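Local coordinates for protein acarbose Kinase Mak1 (Uncultured bacterium, PDB 6WB4) that phosphorylates the antidiabetic drug acarbose with ATP, probably as a metal-dependent carbohydrate kinase of the pfkB (ribokinase-like) family, and thereby contributes to microbial resistance to it, at residues E211-V215 with A236-R240; D199-V203 with F273-Y277; I249-I254 with A291-W296; I84-G90 with G112-S116; V34-V40 with R115-T121. All blocks are in the same frame, centred on the assembly; numbering follows the deposited sequence.

Contact 1. Residues E211-V215 with A236-R240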
# COMPACT_ATOMS: atom_id res chain seq x y z
N GLU B 211 -32.63 1.48 15.31
CA GLU B 211 -32.00 2.71 15.77
C GLU B 211 -32.62 3.20 17.07
O GLU B 211 -31.91 3.39 18.06
CB GLU B 211 -32.12 3.79 14.70
CG GLU B 211 -31.42 5.09 15.06
CD GLU B 211 -31.51 6.11 13.95
OE1 GLU B 211 -31.28 5.75 12.78
OE2 GLU B 211 -31.81 7.29 14.25
N SER B 212 -33.93 3.38 17.07
CA SER B 212 -34.63 3.91 18.24
C SER B 212 -34.42 3.04 19.48
O SER B 212 -34.47 3.54 20.61
CB SER B 212 -36.13 4.06 17.94
OG SER B 212 -36.69 2.83 17.52
N GLY B 213 -34.18 1.76 19.27
CA GLY B 213 -33.88 0.85 20.36
C GLY B 213 -32.49 1.12 20.91
O GLY B 213 -32.31 1.27 22.12
N VAL B 214 -31.52 1.17 20.01
CA VAL B 214 -30.13 1.44 20.38
C VAL B 214 -30.00 2.80 21.08
O VAL B 214 -29.31 2.92 22.09
CB VAL B 214 -29.21 1.39 19.16
CG1 VAL B 214 -27.80 1.80 19.55
CG2 VAL B 214 -29.21 -0.01 18.57
N VAL B 215 -30.68 3.82 20.54
CA VAL B 215 -30.66 5.14 21.16
C VAL B 215 -31.19 5.10 22.59
O VAL B 215 -30.57 5.64 23.51
CB VAL B 215 -31.48 6.17 20.36
CG1 VAL B 215 -31.61 7.46 21.14
CG2 VAL B 215 -30.85 6.44 19.00
N ALA B 236 -29.10 13.50 8.40
CA ALA B 236 -28.76 13.12 9.77
C ALA B 236 -29.95 13.22 10.71
O ALA B 236 -30.87 14.01 10.50
CB ALA B 236 -27.62 13.97 10.29
N ARG B 237 -29.93 12.39 11.75
CA ARG B 237 -30.96 12.37 12.77
C ARG B 237 -30.32 12.55 14.14
O ARG B 237 -29.35 11.87 14.47
CB ARG B 237 -31.79 11.08 12.68
CG ARG B 237 -32.67 11.04 11.42
CD ARG B 237 -33.54 9.78 11.27
NE ARG B 237 -33.01 8.80 10.32
CZ ARG B 237 -32.00 7.98 10.55
NH1 ARG B 237 -31.36 8.03 11.71
NH2 ARG B 237 -31.60 7.12 9.62
N VAL B 238 -30.86 13.48 14.91
CA VAL B 238 -30.35 13.79 16.24
C VAL B 238 -31.37 13.49 17.33
O VAL B 238 -32.46 14.06 17.36
CB VAL B 238 -29.93 15.27 16.35
CG1 VAL B 238 -29.43 15.57 17.75
CG2 VAL B 238 -28.85 15.60 15.33
N TRP B 239 -31.01 12.58 18.22
CA TRP B 239 -31.87 12.23 19.34
C TRP B 239 -31.42 12.90 20.62
O TRP B 239 -30.25 12.81 20.97
CB TRP B 239 -31.87 10.72 19.55
CG TRP B 239 -32.24 9.92 18.36
CD1 TRP B 239 -31.44 9.61 17.30
CD2 TRP B 239 -33.49 9.29 18.12
NE1 TRP B 239 -32.13 8.84 16.40
CE2 TRP B 239 -33.40 8.63 16.88
CE3 TRP B 239 -34.70 9.23 18.82
CZ2 TRP B 239 -34.46 7.91 16.34
CZ3 TRP B 239 -35.75 8.53 18.28
CH2 TRP B 239 -35.62 7.87 17.05
N ARG B 240 -32.35 13.54 21.32
CA ARG B 240 -32.08 14.09 22.66
C ARG B 240 -32.82 13.26 23.71
O ARG B 240 -33.74 12.52 23.39
CB ARG B 240 -32.51 15.56 22.75
CG ARG B 240 -31.90 16.42 21.66
CD ARG B 240 -32.43 17.84 21.68
NE ARG B 240 -33.81 17.95 21.25
CZ ARG B 240 -34.40 19.10 20.92
NH1 ARG B 240 -33.70 20.23 20.99
NH2 ARG B 240 -35.66 19.13 20.53
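Glu211 reaches from the first turn of its helix to two residues of strand 236-240 at once, Arg237 and Trp239. The chain is extended, with CG lying opposite the backbone N (chi1 -177°), and this carries the carboxylate across to the strand. Glu211 OE2 lies at the edge of the indole, close to the ring plane, and accepts from Trp239 NE1 at 2.7 Å through its anti lone pair. Arg237 NH1 lies close to both carboxylate oxygens, with its salt bridge to Glu211 OE1 and the carboxylate and guanidinium planes turned 45° apart. One turn further on, Val215 covers a face of the same indole. Its CG2 stands 3.6 Å from the centroid of the five-membered ring of Trp239, nearly on the ring normal, a CH-pi contact. The other branch, Val215 CG1, rests on Trp239 CB, also at 3.6 Å. The helix thus holds the indole by one edge and one face. This is helix-on-sheet packing near the 247-249 end of the main alpha/beta sheet, on a strand whose Ala236 touches ATP. Arg237 has a second acid partner in Glu234, while strand 226-230 runs beside the Trp239 strand and strand 247-249 flanks it on its other side.

Contact 2. Residues D199-V203 with F273-Y277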
# COMPACT_ATOMS: atom_id res chain seq x y z
N ASP B 199 -20.32 12.26 26.33
CA ASP B 199 -21.37 13.27 26.42
C ASP B 199 -22.07 13.43 25.07
O ASP B 199 -23.29 13.54 25.01
CB ASP B 199 -20.81 14.61 26.91
CG ASP B 199 -20.17 14.51 28.29
OD1 ASP B 199 -20.85 14.04 29.23
OD2 ASP B 199 -18.99 14.88 28.44
N TYR B 200 -21.29 13.47 24.00
CA TYR B 200 -21.86 13.61 22.66
C TYR B 200 -21.51 12.38 21.84
O TYR B 200 -20.34 12.14 21.54
CB TYR B 200 -21.35 14.88 21.97
CG TYR B 200 -21.14 16.06 22.90
CD1 TYR B 200 -22.09 16.42 23.84
CD2 TYR B 200 -19.97 16.82 22.83
CE1 TYR B 200 -21.89 17.49 24.69
CE2 TYR B 200 -19.76 17.89 23.68
CZ TYR B 200 -20.73 18.22 24.61
OH TYR B 200 -20.53 19.28 25.46
N VAL B 201 -22.52 11.60 21.48
CA VAL B 201 -22.29 10.35 20.77
C VAL B 201 -22.67 10.47 19.30
O VAL B 201 -23.76 10.94 18.97
CB VAL B 201 -23.08 9.19 21.41
CG1 VAL B 201 -22.91 7.88 20.61
CG2 VAL B 201 -22.70 9.01 22.88
N PHE B 202 -21.75 10.06 18.43
CA PHE B 202 -22.01 10.03 16.99
C PHE B 202 -21.96 8.58 16.53
O PHE B 202 -21.09 7.81 16.96
CB PHE B 202 -21.00 10.87 16.21
CG PHE B 202 -20.99 12.34 16.59
CD1 PHE B 202 -20.24 12.78 17.67
CD2 PHE B 202 -21.75 13.26 15.88
CE1 PHE B 202 -20.24 14.13 18.02
CE2 PHE B 202 -21.75 14.61 16.23
CZ PHE B 202 -20.99 15.04 17.29
N VAL B 203 -22.88 8.19 15.66
CA VAL B 203 -22.88 6.83 15.15
C VAL B 203 -23.45 6.77 13.73
O VAL B 203 -24.32 7.57 13.37
CB VAL B 203 -23.67 5.88 16.08
CG1 VAL B 203 -25.12 6.34 16.19
CG2 VAL B 203 -23.58 4.42 15.60
N PHE B 273 -19.70 20.24 13.88
CA PHE B 273 -20.66 20.13 14.98
C PHE B 273 -20.00 20.58 16.28
O PHE B 273 -20.51 21.43 16.99
CB PHE B 273 -21.18 18.70 15.13
CG PHE B 273 -22.31 18.56 16.15
CD1 PHE B 273 -22.06 18.65 17.51
CD2 PHE B 273 -23.61 18.32 15.73
CE1 PHE B 273 -23.09 18.53 18.44
CE2 PHE B 273 -24.64 18.20 16.65
CZ PHE B 273 -24.38 18.29 18.00
N LEU B 274 -18.85 19.97 16.58
CA LEU B 274 -18.13 20.28 17.79
C LEU B 274 -17.79 21.76 17.90
O LEU B 274 -17.98 22.37 18.96
CB LEU B 274 -16.84 19.45 17.88
CG LEU B 274 -17.07 17.95 18.03
CD1 LEU B 274 -15.74 17.24 18.18
CD2 LEU B 274 -18.00 17.66 19.21
N CYS B 275 -17.31 22.35 16.81
CA CYS B 275 -16.88 23.74 16.84
C CYS B 275 -18.04 24.68 17.12
O CYS B 275 -17.93 25.59 17.94
CB CYS B 275 -16.19 24.12 15.52
SG CYS B 275 -14.47 23.55 15.47
N HIS B 276 -19.17 24.43 16.46
CA HIS B 276 -20.36 25.24 16.69
C HIS B 276 -20.89 25.07 18.11
O HIS B 276 -21.13 26.06 18.81
CB HIS B 276 -21.46 24.88 15.70
CG HIS B 276 -22.58 25.87 15.67
ND1 HIS B 276 -23.65 25.82 16.53
CD2 HIS B 276 -22.79 26.94 14.86
CE1 HIS B 276 -24.48 26.81 16.26
NE2 HIS B 276 -23.99 27.51 15.25
N TYR B 277 -21.05 23.82 18.53
CA TYR B 277 -21.70 23.52 19.80
C TYR B 277 -20.91 24.06 20.97
O TYR B 277 -21.47 24.61 21.91
CB TYR B 277 -21.92 22.01 19.96
CG TYR B 277 -22.80 21.66 21.13
CD1 TYR B 277 -24.18 21.77 21.04
CD2 TYR B 277 -22.26 21.22 22.33
CE1 TYR B 277 -25.01 21.46 22.11
CE2 TYR B 277 -23.08 20.90 23.41
CZ TYR B 277 -24.45 21.02 23.29
OH TYR B 277 -25.28 20.71 24.36
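Strand 200-203 and helix 273-277 run nearly antiparallel (155° between their directions) with their axes 11.9 Å apart, and Tyr200 and Leu274 mark where the backbones come nearest. This is helix-on-sheet packing in the alpha/beta core of a ribokinase-like kinase, and the gap is filled mainly by aromatic rings, with Leu274 beside them. Two edge-to-face (T-shaped) pairs do the work. In the first, Phe202 drives its CZ edge against a face of Phe273, with the planes almost perpendicular at 87° and the centroids 5.3 Å apart. In the second, one helical turn later, Tyr277 supplies the edge and Tyr200 the face, with the centroids 5.2 Å apart. The roles are therefore exchanged: the strand gives an edge in one pair and a face in the other. Both helix rings leave with CG opposite the backbone N (chi1 -173° for Phe273, with a closely similar value for Tyr277), which aims them alike at the sheet. Beside the two pairs, Leu274 lays its CD2 methyl loosely against both strand rings. Phe226 on the adjacent strand extends the aromatic cluster, meeting both Tyr200 and Tyr277, and Ala286 of helix 283-298 packs against Phe273 and Tyr277. In the second pair, the CE2 corner of Tyr277 comes to 3.7 Å from Tyr200 OH and 3.8 Å from Tyr200 CZ.

Contact 3. Residues I249-I254 with A291-W296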
# COMPACT_ATOMS: atom_id res chain seq x y z
N ILE B 249 -32.28 16.28 10.14
CA ILE B 249 -31.52 17.31 9.43
C ILE B 249 -31.23 16.89 8.00
O ILE B 249 -30.38 16.03 7.75
CB ILE B 249 -30.19 17.67 10.12
CG1 ILE B 249 -30.44 18.19 11.53
CG2 ILE B 249 -29.48 18.76 9.35
CD1 ILE B 249 -30.45 17.12 12.57
N SER B 250 -31.90 17.54 7.06
CA SER B 250 -31.77 17.23 5.65
C SER B 250 -30.36 17.51 5.16
O SER B 250 -29.71 18.44 5.64
CB SER B 250 -32.78 18.04 4.83
OG SER B 250 -34.08 17.95 5.39
N PRO B 251 -29.86 16.68 4.23
CA PRO B 251 -28.53 16.93 3.68
C PRO B 251 -28.52 18.25 2.93
O PRO B 251 -29.57 18.74 2.52
CB PRO B 251 -28.30 15.74 2.74
CG PRO B 251 -29.66 15.26 2.40
CD PRO B 251 -30.53 15.54 3.58
N ILE B 252 -27.33 18.83 2.74
CA ILE B 252 -27.24 20.19 2.23
C ILE B 252 -26.52 20.23 0.89
O ILE B 252 -25.51 19.56 0.69
CB ILE B 252 -26.51 21.09 3.26
CG1 ILE B 252 -27.49 21.49 4.37
CG2 ILE B 252 -25.93 22.31 2.62
CD1 ILE B 252 -26.92 22.46 5.37
N SER B 253 -27.06 21.01 -0.05
CA SER B 253 -26.48 21.13 -1.38
C SER B 253 -25.74 22.46 -1.59
O SER B 253 -26.33 23.52 -1.45
CB SER B 253 -27.58 20.97 -2.43
OG SER B 253 -27.11 21.31 -3.73
N ILE B 254 -24.46 22.38 -1.95
CA ILE B 254 -23.63 23.57 -2.15
C ILE B 254 -23.35 23.86 -3.63
O ILE B 254 -22.63 23.11 -4.30
CB ILE B 254 -22.27 23.41 -1.41
CG1 ILE B 254 -22.49 23.03 0.06
CG2 ILE B 254 -21.43 24.69 -1.52
CD1 ILE B 254 -21.21 22.70 0.79
N ALA B 291 -23.98 19.40 9.24
CA ALA B 291 -24.41 19.07 7.88
C ALA B 291 -23.62 19.84 6.81
O ALA B 291 -23.26 19.27 5.78
CB ALA B 291 -25.90 19.34 7.71
N VAL B 292 -23.33 21.12 7.08
CA VAL B 292 -22.54 21.95 6.15
C VAL B 292 -21.14 21.37 6.00
O VAL B 292 -20.63 21.20 4.88
CB VAL B 292 -22.46 23.44 6.58
CG1 VAL B 292 -21.47 24.21 5.71
CG2 VAL B 292 -23.84 24.11 6.54
N GLY B 293 -20.51 21.07 7.14
CA GLY B 293 -19.23 20.40 7.14
C GLY B 293 -19.30 19.13 6.31
O GLY B 293 -18.44 18.91 5.46
N GLY B 294 -20.33 18.32 6.54
CA GLY B 294 -20.55 17.11 5.77
C GLY B 294 -20.67 17.33 4.27
O GLY B 294 -20.05 16.62 3.48
N ALA B 295 -21.48 18.32 3.88
CA ALA B 295 -21.68 18.62 2.47
C ALA B 295 -20.38 19.05 1.79
O ALA B 295 -20.11 18.69 0.64
CB ALA B 295 -22.73 19.70 2.30
N TRP B 296 -19.58 19.82 2.51
CA TRP B 296 -18.33 20.31 1.96
C TRP B 296 -17.40 19.16 1.62
O TRP B 296 -16.89 19.07 0.49
CB TRP B 296 -17.65 21.27 2.93
CG TRP B 296 -16.43 21.90 2.36
CD1 TRP B 296 -15.14 21.46 2.48
CD2 TRP B 296 -16.39 23.08 1.56
NE1 TRP B 296 -14.29 22.32 1.80
CE2 TRP B 296 -15.04 23.31 1.22
CE3 TRP B 296 -17.36 23.96 1.09
CZ2 TRP B 296 -14.65 24.39 0.45
CZ3 TRP B 296 -16.97 25.03 0.32
CH2 TRP B 296 -15.63 25.24 0.01
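A wall of the ATP site is formed where the loop following strand 247-249 lies along helix 283-298, its isoleucines Ile252 and Ile254 set against Ala291, Val292, Ala295 and Trp296. No hydrogen bond spans the two segments, and the joint is made of methyl groups. Ile252 has its CG1 branch opposite the carbonyl carbon (chi1 -79°) and extends it so that CD1 touches both Val292 CG2 (3.7 Å) and Ala291 CB (4.0 Å). Its other branch, CG2, stays over Ala295 CB. Two residues on, Ile254 turns the same way and lays CD1 against Ala295 CB as well, at 3.7 Å. That methyl also reaches the edge of the Trp296 indole at CE3, close to the ring plane. Ile249 joins at the near end, where its CG2 meets Ala291 CB. The small alanines let the loop settle close to the helix, with Ile252 and Ala295 CA atoms 5.8 Å apart. Leu316 of helix 310-318 packs on both Ile254 and Val292, while Ser306 takes the indole N-H of Trp296. Pro251 from the loop and Gly294 from the helix both touch ATP, an arrangement consistent with the nucleotide site of ribokinase-like kinases, bordered by a loop and a helix from the C-terminal part of the chain.

Contact 4. Residues I84-G90 with G112-S116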
# COMPACT_ATOMS: atom_id res chain seq x y z
N ILE B 84 2.13 5.80 17.67
CA ILE B 84 2.64 5.49 16.34
C ILE B 84 3.83 4.56 16.44
O ILE B 84 4.16 4.10 17.52
CB ILE B 84 3.05 6.77 15.58
CG1 ILE B 84 4.25 7.42 16.28
CG2 ILE B 84 1.88 7.72 15.48
CD1 ILE B 84 4.64 8.74 15.69
N GLY B 85 4.45 4.24 15.31
CA GLY B 85 5.65 3.45 15.30
C GLY B 85 6.88 4.30 15.09
O GLY B 85 6.81 5.40 14.53
N ASP B 86 8.03 3.80 15.52
CA ASP B 86 9.31 4.41 15.18
C ASP B 86 9.72 3.93 13.80
O ASP B 86 10.69 3.20 13.64
CB ASP B 86 10.37 4.06 16.21
CG ASP B 86 11.69 4.76 15.96
OD1 ASP B 86 11.69 5.78 15.24
OD2 ASP B 86 12.72 4.27 16.46
N ASP B 87 8.94 4.33 12.80
CA ASP B 87 9.20 3.96 11.43
C ASP B 87 8.86 5.09 10.46
O ASP B 87 8.42 6.16 10.88
CB ASP B 87 8.42 2.69 11.08
CG ASP B 87 7.03 2.69 11.65
OD1 ASP B 87 6.38 3.76 11.65
OD2 ASP B 87 6.57 1.62 12.10
N ALA B 88 9.02 4.83 9.16
CA ALA B 88 8.80 5.81 8.10
C ALA B 88 7.38 6.36 8.09
O ALA B 88 7.16 7.55 7.86
CB ALA B 88 9.14 5.19 6.73
N GLU B 89 6.40 5.48 8.29
CA GLU B 89 5.01 5.91 8.34
C GLU B 89 4.79 6.78 9.58
O GLU B 89 3.97 7.70 9.58
CB GLU B 89 4.08 4.69 8.34
CG GLU B 89 4.78 3.39 8.72
CD GLU B 89 5.39 2.66 7.52
OE1 GLU B 89 4.69 2.51 6.50
OE2 GLU B 89 6.56 2.24 7.61
N GLY B 90 5.52 6.45 10.65
CA GLY B 90 5.51 7.26 11.85
C GLY B 90 6.05 8.66 11.62
O GLY B 90 5.46 9.64 12.11
N GLY B 112 4.97 -1.00 15.42
CA GLY B 112 4.93 0.03 14.39
C GLY B 112 3.63 0.79 14.21
O GLY B 112 2.66 0.58 14.94
N THR B 113 3.64 1.72 13.27
CA THR B 113 2.50 2.56 12.95
C THR B 113 1.36 1.79 12.30
O THR B 113 1.60 0.88 11.50
CB THR B 113 2.95 3.68 12.00
OG1 THR B 113 4.01 4.42 12.61
CG2 THR B 113 1.79 4.61 11.67
N ARG B 114 0.12 2.14 12.65
CA ARG B 114 -1.06 1.56 12.00
C ARG B 114 -1.04 1.92 10.53
O ARG B 114 -0.76 3.06 10.17
CB ARG B 114 -2.35 2.07 12.64
CG ARG B 114 -2.46 1.92 14.13
CD ARG B 114 -3.80 2.46 14.61
NE ARG B 114 -3.84 2.65 16.06
CZ ARG B 114 -3.53 3.79 16.68
NH1 ARG B 114 -3.14 4.85 15.99
NH2 ARG B 114 -3.61 3.86 18.00
N ARG B 115 -1.40 0.97 9.68
CA ARG B 115 -1.38 1.21 8.25
C ARG B 115 -2.51 0.48 7.54
O ARG B 115 -3.03 -0.50 8.05
CB ARG B 115 -0.03 0.80 7.66
CG ARG B 115 0.36 -0.65 7.90
CD ARG B 115 1.87 -0.80 7.87
NE ARG B 115 2.46 -0.19 9.05
CZ ARG B 115 3.76 -0.02 9.26
NH1 ARG B 115 4.65 -0.41 8.34
NH2 ARG B 115 4.18 0.54 10.39
N SER B 116 -2.91 1.00 6.39
CA SER B 116 -3.94 0.38 5.59
C SER B 116 -3.55 0.40 4.12
O SER B 116 -2.81 1.29 3.68
CB SER B 116 -5.29 1.08 5.76
OG SER B 116 -5.68 1.14 7.12
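Thr113, the residue most covered here, faces the start of helix 88-100 and is bound there by both its hydroxyl and its backbone N-H. Thr113 OG1 accepts from Gly85 N at 2.7 Å and gives its own proton to Asp87 OD1 at 2.6 Å. Thr113 N meanwhile reaches Asp87 OD2 at 3.2 Å, so the two carboxylate oxygens each receive one Thr113 donor on a syn lone pair. Asp87 is the N-cap of the helix, and OD1 also accepts from Gly90 N, so one carboxylate both caps the helix and binds the chain leading into strand 115-120. Glu89, the next most covered, packs its CG on Thr113 CB. Its chain bends at chi2 (-89°), which lays CG over one face of the Arg115 guanidinium; the carboxylate is stacked on it, the two planes tilted 23° to each other. The pairing with NH1 is weak and rests on charge alone. Arg115 has CG between the backbone N and the carbonyl carbon (chi1 57°), and a bend at chi3 turns the guanidinium back on its own chain, where NE and NH2 of Arg115 both grip Thr113 O, each at 2.8 Å. Arg115 NH2 also makes a salt bridge to Asp87 OD2 at 3.1 Å, coming from above the carboxylate plane although the oxygen lies in the guanidinium plane. The contact joins the capped start of helix 88-100, in the main domain, to the chain entering the small four-stranded sheet. Ile93 of that helix backs Thr113, Asp131 of strand 126-131 lies against Arg115, and Val34 of strand 34-39 touches Glu89.

Contact 5. Residues V34-V40 with R115-T121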
# COMPACT_ATOMS: atom_id res chain seq x y z
N VAL B 34 -1.64 5.30 8.52
CA VAL B 34 -1.12 5.70 7.22
C VAL B 34 -1.79 4.88 6.11
O VAL B 34 -1.81 3.65 6.15
CB VAL B 34 0.41 5.55 7.18
CG1 VAL B 34 0.89 5.34 5.79
CG2 VAL B 34 1.09 6.75 7.84
N ASP B 35 -2.35 5.56 5.13
CA ASP B 35 -3.06 4.89 4.06
C ASP B 35 -2.21 4.77 2.80
O ASP B 35 -1.53 5.73 2.41
CB ASP B 35 -4.37 5.62 3.74
CG ASP B 35 -5.44 5.39 4.78
OD1 ASP B 35 -5.30 4.44 5.59
OD2 ASP B 35 -6.44 6.14 4.78
N HIS B 36 -2.21 3.58 2.21
CA HIS B 36 -1.66 3.37 0.88
C HIS B 36 -2.87 3.23 -0.06
O HIS B 36 -3.64 2.28 0.05
CB HIS B 36 -0.77 2.12 0.81
CG HIS B 36 0.39 2.15 1.76
ND1 HIS B 36 1.59 2.75 1.46
CD2 HIS B 36 0.53 1.63 3.01
CE1 HIS B 36 2.42 2.61 2.48
NE2 HIS B 36 1.81 1.93 3.43
N ILE B 37 -3.07 4.21 -0.93
CA ILE B 37 -4.30 4.26 -1.71
C ILE B 37 -4.09 3.73 -3.13
O ILE B 37 -3.29 4.27 -3.90
CB ILE B 37 -4.87 5.70 -1.77
CG1 ILE B 37 -5.09 6.25 -0.36
CG2 ILE B 37 -6.18 5.71 -2.55
CD1 ILE B 37 -5.23 7.75 -0.30
N VAL B 38 -4.83 2.69 -3.49
CA VAL B 38 -4.68 2.08 -4.80
C VAL B 38 -5.93 2.25 -5.65
O VAL B 38 -7.01 1.78 -5.29
CB VAL B 38 -4.34 0.58 -4.69
CG1 VAL B 38 -3.76 0.09 -6.00
CG2 VAL B 38 -3.34 0.34 -3.57
N ARG B 39 -5.78 2.90 -6.80
CA ARG B 39 -6.89 3.11 -7.72
C ARG B 39 -7.05 1.90 -8.65
O ARG B 39 -6.14 1.59 -9.43
CB ARG B 39 -6.66 4.41 -8.50
CG ARG B 39 -6.22 5.54 -7.56
CD ARG B 39 -5.61 6.76 -8.25
NE ARG B 39 -6.56 7.57 -9.01
CZ ARG B 39 -6.21 8.63 -9.73
NH1 ARG B 39 -4.94 9.01 -9.79
NH2 ARG B 39 -7.14 9.33 -10.39
N VAL B 40 -8.19 1.22 -8.57
CA VAL B 40 -8.40 -0.01 -9.34
C VAL B 40 -9.54 0.07 -10.35
O VAL B 40 -10.43 0.91 -10.23
CB VAL B 40 -8.67 -1.23 -8.42
CG1 VAL B 40 -7.52 -1.43 -7.44
CG2 VAL B 40 -10.01 -1.09 -7.69
N ARG B 115 -1.40 0.97 9.68
CA ARG B 115 -1.38 1.21 8.25
C ARG B 115 -2.51 0.48 7.54
O ARG B 115 -3.03 -0.50 8.05
CB ARG B 115 -0.03 0.80 7.66
CG ARG B 115 0.36 -0.65 7.90
CD ARG B 115 1.87 -0.80 7.87
NE ARG B 115 2.46 -0.19 9.05
CZ ARG B 115 3.76 -0.02 9.26
NH1 ARG B 115 4.65 -0.41 8.34
NH2 ARG B 115 4.18 0.54 10.39
N SER B 116 -2.91 1.00 6.39
CA SER B 116 -3.94 0.38 5.59
C SER B 116 -3.55 0.40 4.12
O SER B 116 -2.81 1.29 3.68
CB SER B 116 -5.29 1.08 5.76
OG SER B 116 -5.68 1.14 7.12
N VAL B 117 -4.05 -0.58 3.38
CA VAL B 117 -4.14 -0.45 1.93
C VAL B 117 -5.62 -0.24 1.62
O VAL B 117 -6.47 -0.98 2.10
CB VAL B 117 -3.57 -1.67 1.18
CG1 VAL B 117 -4.07 -1.70 -0.27
CG2 VAL B 117 -2.03 -1.68 1.24
N ASN B 118 -5.91 0.84 0.90
CA ASN B 118 -7.27 1.19 0.53
C ASN B 118 -7.49 1.03 -0.96
O ASN B 118 -6.81 1.66 -1.77
CB ASN B 118 -7.61 2.63 0.91
CG ASN B 118 -7.49 2.89 2.40
OD1 ASN B 118 -7.18 4.00 2.82
ND2 ASN B 118 -7.73 1.86 3.19
N LEU B 119 -8.44 0.18 -1.32
CA LEU B 119 -8.79 0.00 -2.72
C LEU B 119 -9.99 0.88 -3.06
O LEU B 119 -11.06 0.73 -2.47
CB LEU B 119 -9.09 -1.46 -3.01
CG LEU B 119 -7.95 -2.40 -2.59
CD1 LEU B 119 -8.29 -3.85 -2.93
CD2 LEU B 119 -6.65 -1.97 -3.26
N VAL B 120 -9.79 1.83 -3.97
CA VAL B 120 -10.85 2.74 -4.37
C VAL B 120 -11.03 2.73 -5.89
O VAL B 120 -10.08 2.47 -6.64
CB VAL B 120 -10.57 4.18 -3.88
CG1 VAL B 120 -10.33 4.20 -2.38
CG2 VAL B 120 -9.37 4.78 -4.60
N THR B 121 -12.25 2.98 -6.35
CA THR B 121 -12.50 3.05 -7.79
C THR B 121 -13.10 4.40 -8.15
O THR B 121 -13.39 5.22 -7.28
CB THR B 121 -13.44 1.95 -8.29
OG1 THR B 121 -14.80 2.37 -8.12
CG2 THR B 121 -13.19 0.64 -7.57
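Val38 lies at the apolar centre of this strand pair, its CG2 meeting Val117 CG1 at 3.9 Å while its CB rests on Leu119 CD2 at 3.7 Å. Leu119 and Val38 lie side by side and point the same way; a chi1 of -54° in Leu119 sets CG opposite the carbonyl carbon, and the CD2 branch leans across to the neighbouring strand. On the reverse face, Ile37 CG2 touches Val120 CG2 at 3.9 Å. The strands run parallel, 4.6 Å apart at their closest, joined by a regular series of six backbone hydrogen bonds from Ser116 N to Val34 O through Val40 N to Val120 O. They are the middle pair of the small four-stranded lid sheet that ribokinase-like sugar kinases carry beside the main domain. The Val38 and Val117 face meets the second subunit: Val117 packs on its own copy there, and Leu119 on Leu45 of that subunit. His36 shares this face, its ring meeting His36 of the second subunit. Within the chain, His36 CD2 turns its ring edge to Ser116 O at 3.4 Å. The opposite face becomes polar towards the start of the strands, where Asp35 OD1 lies 3.4 Å from Ser116 CB. The Asn118 side chain, further along this face, is about 4 Å from the bound acarbose unit, and the Asp35 side chain lies about 3 Å from a calcium ion.

Contacts 4 and 5 form one continuous region, sharing Arg115 and Ser116 and joined further by a probable hydrogen bond from Val34 N to Arg114 O (2.9 Å); both also touch the second subunit. Contacts 1 and 3 meet where Ala236 O and Ile249 N come to 2.7 Å, joining strand 236-240 to the end of strand 247-249, from which the ATP-site loop leaves. Contact 2 lies deeper in the same domain, its centre about 14 Å from that of contact 1 and about 15 Å from that of contact 3. The centres of contacts 3 and 5 are about 26 Å apart: contact 3 borders the ATP, which Ala236 of contact 1 also touches, and contact 5 borders the acarbose unit.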